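Local structure of natterin-like protein (Lethenteron camtschaticum, 6IUL) at residues Phe210-Met222 and Phe230-Glu242. The protein is probably a pore-forming cytotoxin of the lamprey immune system, joining a jacalin-like lectin domain to an aerolysin-type pore-forming module. Residues are numbered along the deposited sequence; the frame is centred on the assembly and turned at random.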
ATOM      1  N   PHE A 210       3.804 -13.500  10.023  1.00 31.84           N
ATOM      2  CA  PHE A 210       2.403 -13.355  10.336  1.00 29.13           C
ATOM      3  C   PHE A 210       1.716 -12.357   9.421  1.00 30.76           C
ATOM      4  O   PHE A 210       2.390 -11.573   8.767  1.00 30.96           O
ATOM      5  CB  PHE A 210       2.271 -12.909  11.803  1.00 29.17           C
ATOM      6  CG  PHE A 210       2.977 -13.818  12.769  1.00 27.09           C
ATOM      7  CD1 PHE A 210       2.434 -15.055  13.125  1.00 27.20           C
ATOM      8  CD2 PHE A 210       4.187 -13.450  13.320  1.00 28.60           C
ATOM      9  CE1 PHE A 210       3.116 -15.901  13.971  1.00 26.79           C
ATOM     10  CE2 PHE A 210       4.868 -14.286  14.192  1.00 28.47           C
ATOM     11  CZ  PHE A 210       4.318 -15.509  14.535  1.00 28.72           C
ATOM     12  N   SER A 211       0.378 -12.364   9.369  1.00 31.04           N
ATOM     13  CA  SER A 211      -0.319 -11.258   8.722  1.00 31.30           C
ATOM     14  C   SER A 211      -0.741 -10.260   9.805  1.00 30.41           C
ATOM     15  O   SER A 211      -1.714 -10.447  10.533  1.00 27.68           O
ATOM     16  CB  SER A 211      -1.496 -11.710   7.845  1.00 32.17           C
ATOM     17  OG  SER A 211      -2.582 -12.040   8.613  1.00 44.28           O
ATOM     18  N   LEU A 212       0.046  -9.212   9.942  1.00 32.15           N
ATOM     19  CA  LEU A 212      -0.126  -8.244  11.045  1.00 29.84           C
ATOM     20  C   LEU A 212      -1.170  -7.178  10.705  1.00 30.24           C
ATOM     21  O   LEU A 212      -1.222  -6.716   9.563  1.00 31.36           O
ATOM     22  CB  LEU A 212       1.196  -7.522  11.312  1.00 30.83           C
ATOM     23  CG  LEU A 212       2.352  -8.389  11.754  1.00 28.96           C
ATOM     24  CD1 LEU A 212       3.593  -7.577  11.882  1.00 30.39           C
ATOM     25  CD2 LEU A 212       2.063  -9.099  13.069  1.00 31.80           C
ATOM     26  N   SER A 213      -2.023  -6.847  11.664  1.00 29.87           N
ATOM     27  CA  SER A 213      -2.750  -5.594  11.646  1.00 35.74           C
ATOM     28  C   SER A 213      -2.496  -4.866  12.963  1.00 36.99           C
ATOM     29  O   SER A 213      -2.102  -5.475  13.965  1.00 36.25           O
ATOM     30  CB  SER A 213      -4.255  -5.769  11.383  1.00 36.10           C
ATOM     31  OG  SER A 213      -4.802  -6.620  12.324  1.00 42.51           O
ATOM     32  N   VAL A 214      -2.692  -3.552  12.929  1.00 34.08           N
ATOM     33  CA  VAL A 214      -2.521  -2.696  14.091  1.00 32.55           C
ATOM     34  C   VAL A 214      -3.846  -2.074  14.467  1.00 32.81           C
ATOM     35  O   VAL A 214      -4.475  -1.383  13.667  1.00 33.06           O
ATOM     36  CB  VAL A 214      -1.542  -1.570  13.775  1.00 32.18           C
ATOM     37  CG1 VAL A 214      -1.289  -0.751  15.024  1.00 32.70           C
ATOM     38  CG2 VAL A 214      -0.231  -2.135  13.245  1.00 31.68           C
ATOM     39  N   LYS A 215      -4.307  -2.351  15.678  1.00 34.88           N
ATOM     40  CA  LYS A 215      -5.530  -1.761  16.168  1.00 38.57           C
ATOM     41  C   LYS A 215      -5.115  -0.585  17.045  1.00 38.87           C
ATOM     42  O   LYS A 215      -4.702  -0.757  18.189  1.00 37.18           O
ATOM     43  CB  LYS A 215      -6.412  -2.776  16.891  1.00 41.02           C
ATOM     44  CG  LYS A 215      -7.760  -2.212  17.305  1.00 48.08           C
ATOM     45  CD  LYS A 215      -8.612  -3.281  18.012  1.00 59.62           C
ATOM     46  CE  LYS A 215      -8.460  -3.207  19.536  1.00 64.54           C
ATOM     47  NZ  LYS A 215      -8.856  -4.440  20.254  1.00 64.87           N
ATOM     48  N   ALA A 216      -5.159   0.608  16.445  1.00 39.28           N
ATOM     49  CA  ALA A 216      -4.610   1.828  17.052  1.00 36.82           C
ATOM     50  C   ALA A 216      -5.118   3.066  16.355  1.00 36.57           C
ATOM     51  O   ALA A 216      -5.673   2.993  15.260  1.00 36.34           O
ATOM     52  CB  ALA A 216      -3.101   1.818  16.956  1.00 36.47           C
ATOM     53  N   GLY A 217      -4.879   4.212  16.974  1.00 37.80           N
ATOM     54  CA  GLY A 217      -5.128   5.474  16.321  1.00 41.44           C
ATOM     55  C   GLY A 217      -3.862   5.996  15.688  1.00 46.07           C
ATOM     56  O   GLY A 217      -2.777   5.575  16.029  1.00 48.15           O
ATOM     57  N   ILE A 218      -3.990   6.965  14.791  1.00 50.68           N
ATOM     58  CA  ILE A 218      -2.815   7.521  14.117  1.00 50.28           C
ATOM     59  C   ILE A 218      -2.384   8.816  14.808  1.00 50.36           C
ATOM     60  O   ILE A 218      -3.222   9.668  15.127  1.00 62.98           O
ATOM     61  CB  ILE A 218      -3.127   7.750  12.617  1.00 54.67           C
ATOM     62  CG1 ILE A 218      -3.103   6.404  11.874  1.00 62.33           C
ATOM     63  CG2 ILE A 218      -2.141   8.713  11.983  1.00 53.07           C
ATOM     64  CD1 ILE A 218      -3.555   6.474  10.431  1.00 68.90           C
ATOM     65  N   PRO A 219      -1.075   8.971  15.061  1.00 48.62           N
ATOM     66  CA  PRO A 219      -0.556  10.235  15.583  1.00 45.70           C
ATOM     67  C   PRO A 219      -0.827  11.392  14.616  1.00 49.11           C
ATOM     68  O   PRO A 219      -0.571  11.294  13.404  1.00 46.44           O
ATOM     69  CB  PRO A 219       0.948   9.980  15.722  1.00 44.24           C
ATOM     70  CG  PRO A 219       1.038   8.506  15.894  1.00 44.55           C
ATOM     71  CD  PRO A 219      -0.043   7.930  15.033  1.00 46.64           C
ATOM     72  N   GLU A 220      -1.361  12.472  15.173  1.00 51.72           N
ATOM     73  CA  GLU A 220      -1.763  13.633  14.389  1.00 57.52           C
ATOM     74  C   GLU A 220      -1.263  14.867  15.119  1.00 56.77           C
ATOM     75  O   GLU A 220      -0.912  14.836  16.306  1.00 47.68           O
ATOM     76  CB  GLU A 220      -3.305  13.690  14.243  1.00 54.84           C
ATOM     77  CG  GLU A 220      -3.912  12.597  13.375  1.00 61.63           C
ATOM     78  CD  GLU A 220      -5.435  12.570  13.399  1.00 67.92           C
ATOM     79  OE1 GLU A 220      -6.059  13.372  14.149  1.00 70.19           O
ATOM     80  OE2 GLU A 220      -6.003  11.725  12.666  1.00 73.59           O
ATOM     81  N   VAL A 221      -1.319  15.983  14.415  1.00 51.46           N
ATOM     82  CA  VAL A 221      -0.983  17.265  14.974  1.00 53.61           C
ATOM     83  C   VAL A 221      -2.266  18.014  15.334  1.00 55.85           C
ATOM     84  O   VAL A 221      -3.268  17.885  14.666  1.00 50.93           O
ATOM     85  CB  VAL A 221      -0.122  18.032  13.977  1.00 54.98           C
ATOM     86  CG1 VAL A 221      -0.186  19.527  14.213  1.00 65.39           C
ATOM     87  CG2 VAL A 221       1.313  17.534  14.044  1.00 52.98           C
ATOM     88  N   MET A 222      -2.217  18.784  16.413  1.00 59.22           N
ATOM     89  CA  MET A 222      -3.383  19.469  16.956  1.00 62.96           C
ATOM     90  C   MET A 222      -3.028  20.923  17.290  1.00 65.44           C
ATOM     91  O   MET A 222      -1.982  21.209  17.890  1.00 57.98           O
ATOM     92  CB  MET A 222      -3.823  18.729  18.225  1.00 71.83           C
ATOM     93  CG  MET A 222      -4.882  19.407  19.072  1.00 75.11           C
ATOM     94  SD  MET A 222      -5.121  18.480  20.606  1.00 82.29           S
ATOM     95  CE  MET A 222      -6.530  17.471  20.129  1.00 87.79           C
ATOM     96  N   PHE A 230       1.178  17.129  19.628  1.00 51.01           N
ATOM     97  CA  PHE A 230       0.745  15.801  19.169  1.00 46.40           C
ATOM     98  C   PHE A 230      -0.494  15.274  19.921  1.00 49.58           C
ATOM     99  O   PHE A 230      -0.653  15.522  21.113  1.00 53.99           O
ATOM    100  CB  PHE A 230       1.905  14.812  19.304  1.00 40.66           C
ATOM    101  CG  PHE A 230       3.007  15.013  18.302  1.00 35.94           C
ATOM    102  CD1 PHE A 230       2.736  15.004  16.954  1.00 37.29           C
ATOM    103  CD2 PHE A 230       4.324  15.130  18.700  1.00 36.69           C
ATOM    104  CE1 PHE A 230       3.745  15.141  16.022  1.00 36.88           C
ATOM    105  CE2 PHE A 230       5.339  15.300  17.776  1.00 39.42           C
ATOM    106  CZ  PHE A 230       5.054  15.288  16.426  1.00 40.57           C
ATOM    107  N   THR A 231      -1.385  14.583  19.211  1.00 50.50           N
ATOM    108  CA  THR A 231      -2.402  13.702  19.827  1.00 52.52           C
ATOM    109  C   THR A 231      -2.544  12.436  18.984  1.00 55.99           C
ATOM    110  O   THR A 231      -1.912  12.326  17.923  1.00 47.56           O
ATOM    111  CB  THR A 231      -3.785  14.325  19.907  1.00 55.43           C
ATOM    112  OG1 THR A 231      -3.998  15.111  18.727  1.00 57.76           O
ATOM    113  CG2 THR A 231      -3.911  15.158  21.166  1.00 68.25           C
ATOM    114  N   VAL A 232      -3.357  11.480  19.445  1.00 54.46           N
ATOM    115  CA  VAL A 232      -3.620  10.291  18.651  1.00 57.25           C
ATOM    116  C   VAL A 232      -5.064  10.320  18.215  1.00 51.65           C
ATOM    117  O   VAL A 232      -5.970  10.407  19.039  1.00 46.79           O
ATOM    118  CB  VAL A 232      -3.306   8.928  19.367  1.00 60.31           C
ATOM    119  CG1 VAL A 232      -1.835   8.835  19.725  1.00 60.64           C
ATOM    120  CG2 VAL A 232      -4.204   8.695  20.581  1.00 65.15           C
ATOM    121  N   GLY A 233      -5.265  10.195  16.908  1.00 56.10           N
ATOM    122  CA  GLY A 233      -6.606  10.167  16.344  1.00 54.69           C
ATOM    123  C   GLY A 233      -7.451   8.997  16.805  1.00 55.75           C
ATOM    124  O   GLY A 233      -7.027   8.134  17.589  1.00 59.14           O
ATOM    125  N   SER A 234      -8.667   8.994  16.294  1.00 52.29           N
ATOM    126  CA  SER A 234      -9.629   7.933  16.515  1.00 53.29           C
ATOM    127  C   SER A 234      -9.025   6.564  16.094  1.00 51.95           C
ATOM    128  O   SER A 234      -8.329   6.447  15.088  1.00 53.82           O
ATOM    129  CB  SER A 234     -10.876   8.255  15.669  1.00 56.73           C
ATOM    130  OG  SER A 234     -11.919   7.358  15.935  1.00 63.84           O
ATOM    131  N   GLU A 235      -9.309   5.540  16.870  1.00 46.29           N
ATOM    132  CA  GLU A 235      -8.759   4.222  16.653  1.00 50.25           C
ATOM    133  C   GLU A 235      -9.405   3.487  15.477  1.00 51.97           C
ATOM    134  O   GLU A 235     -10.614   3.548  15.279  1.00 50.26           O
ATOM    135  CB  GLU A 235      -8.946   3.397  17.919  1.00 52.86           C
ATOM    136  CG  GLU A 235      -8.531   1.943  17.783  1.00 60.04           C
ATOM    137  CD  GLU A 235      -8.568   1.202  19.125  1.00 59.71           C
ATOM    138  OE1 GLU A 235      -7.883   1.650  20.080  1.00 59.00           O
ATOM    139  OE2 GLU A 235      -9.289   0.174  19.223  1.00 65.63           O
ATOM    140  N   SER A 236      -8.587   2.786  14.702  1.00 49.92           N
ATOM    141  CA  SER A 236      -9.096   1.812  13.711  1.00 53.32           C
ATOM    142  C   SER A 236      -8.061   0.700  13.430  1.00 48.28           C
ATOM    143  O   SER A 236      -7.072   0.571  14.147  1.00 47.70           O
ATOM    144  CB  SER A 236      -9.508   2.518  12.411  1.00 51.52           C
ATOM    145  OG  SER A 236      -8.375   3.075  11.791  1.00 66.79           O
ATOM    146  N   THR A 237      -8.310  -0.069  12.375  1.00 45.59           N
ATOM    147  CA  THR A 237      -7.443  -1.139  11.905  1.00 45.86           C
ATOM    148  C   THR A 237      -6.515  -0.699  10.784  1.00 42.04           C
ATOM    149  O   THR A 237      -6.956  -0.119   9.821  1.00 37.71           O
ATOM    150  CB  THR A 237      -8.316  -2.292  11.421  1.00 46.61           C
ATOM    151  OG1 THR A 237      -8.930  -2.866  12.571  1.00 54.30           O
ATOM    152  CG2 THR A 237      -7.507  -3.369  10.761  1.00 53.34           C
ATOM    153  N   HIS A 238      -5.222  -0.977  10.916  1.00 37.91           N
ATOM    154  CA  HIS A 238      -4.235  -0.490   9.929  1.00 38.45           C
ATOM    155  C   HIS A 238      -3.256  -1.601   9.570  1.00 37.94           C
ATOM    156  O   HIS A 238      -2.996  -2.490  10.367  1.00 32.47           O
ATOM    157  CB  HIS A 238      -3.423   0.693  10.493  1.00 38.57           C
ATOM    158  CG  HIS A 238      -4.268   1.824  10.984  1.00 45.87           C
ATOM    159  ND1 HIS A 238      -4.841   2.745  10.128  1.00 50.39           N
ATOM    160  CD2 HIS A 238      -4.652   2.176  12.233  1.00 47.30           C
ATOM    161  CE1 HIS A 238      -5.539   3.617  10.836  1.00 58.19           C
ATOM    162  NE2 HIS A 238      -5.434   3.300  12.114  1.00 53.76           N
ATOM    163  N   ALA A 239      -2.691  -1.546   8.372  1.00 34.56           N
ATOM    164  CA  ALA A 239      -1.540  -2.363   8.086  1.00 34.04           C
ATOM    165  C   ALA A 239      -0.360  -1.679   8.756  1.00 35.16           C
ATOM    166  O   ALA A 239      -0.398  -0.487   9.079  1.00 35.69           O
ATOM    167  CB  ALA A 239      -1.325  -2.507   6.586  1.00 32.59           C
ATOM    168  N   VAL A 240       0.707  -2.437   8.935  1.00 33.98           N
ATOM    169  CA  VAL A 240       1.896  -1.947   9.591  1.00 36.07           C
ATOM    170  C   VAL A 240       2.499  -0.755   8.846  1.00 34.95           C
ATOM    171  O   VAL A 240       3.118   0.121   9.445  1.00 34.13           O
ATOM    172  CB  VAL A 240       2.881  -3.123   9.744  1.00 38.44           C
ATOM    173  CG1 VAL A 240       4.298  -2.693   9.697  1.00 44.78           C
ATOM    174  CG2 VAL A 240       2.625  -3.841  11.054  1.00 41.59           C
ATOM    175  N   GLU A 241       2.364  -0.764   7.530  1.00 35.98           N
ATOM    176  CA  GLU A 241       2.825   0.301   6.687  1.00 40.59           C
ATOM    177  C   GLU A 241       1.696   0.709   5.767  1.00 41.44           C
ATOM    178  O   GLU A 241       1.095  -0.135   5.089  1.00 33.32           O
ATOM    179  CB  GLU A 241       4.060  -0.087   5.909  1.00 47.37           C
ATOM    180  CG  GLU A 241       4.899   1.157   5.601  1.00 62.54           C
ATOM    181  CD  GLU A 241       6.389   0.932   5.626  1.00 68.68           C
ATOM    182  OE1 GLU A 241       6.838  -0.112   6.146  1.00 78.56           O
ATOM    183  OE2 GLU A 241       7.102   1.835   5.130  1.00 71.00           O
ATOM    184  N   GLU A 242       1.388   2.007   5.762  1.00 40.16           N
ATOM    185  CA  GLU A 242       0.133   2.457   5.187  1.00 43.96           C
ATOM    186  C   GLU A 242       0.262   3.841   4.650  1.00 42.16           C
ATOM    187  O   GLU A 242       1.013   4.653   5.178  1.00 34.77           O
ATOM    188  CB  GLU A 242      -0.972   2.439   6.251  1.00 49.91           C
ATOM    189  CG  GLU A 242      -2.319   2.169   5.648  1.00 59.96           C
ATOM    190  CD  GLU A 242      -3.309   1.631   6.653  1.00 65.58           C
ATOM    191  OE1 GLU A 242      -3.781   2.442   7.478  1.00 72.95           O
ATOM    192  OE2 GLU A 242      -3.637   0.421   6.578  1.00 66.45           O
TER
HETATM  193  O   HOH W   1       0.494  -5.188   8.089  1.00 29.24           O
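Ile-218 lies against the imidazole of His-238 in the middle of a beta hairpin, strands 212-223 and 228-238, within the aerolysin-type part of the protein. Its CG1 sits over one ring face, 4.2 Å from the centroid, and CD1 comes to 3.5 Å from His-238 CE1. With CG anti to its carbonyl carbon (chi1 -55°), the histidine ring turns its NE2 edge to Ala-216 O, which lies in the ring plane; the NE2 bond is weak and bent, 3.2 Å. At another edge of the ring, ND1 gives its hydrogen to Glu-242 OE1 (2.9 Å), close to the ring plane and on the syn side of the carboxylate. Glu-242 OE2 also takes the Ala-239 N-H, so the carboxylate ties down both ring and backbone and may favour a protonated imidazole.

Paired backbone bonds link Val-214 with His-238, Ala-216 with Ser-236 and Glu-220 with Thr-231. Toward the hairpin turn, Met-222 runs extended to SD, which touches Thr-231 CG2, and the bend at chi3 (-96°) brings CE against the same methyl, while Val-221 CG2 meets Phe-230 CE1 at 3.9 Å. Ile-273 of strand 260-285 also touches the Phe-230 side chain. Near the start of strand 212-223, a water donates to Leu-212 O (2.7 Å) and accepts from Val-240 N (2.9 Å).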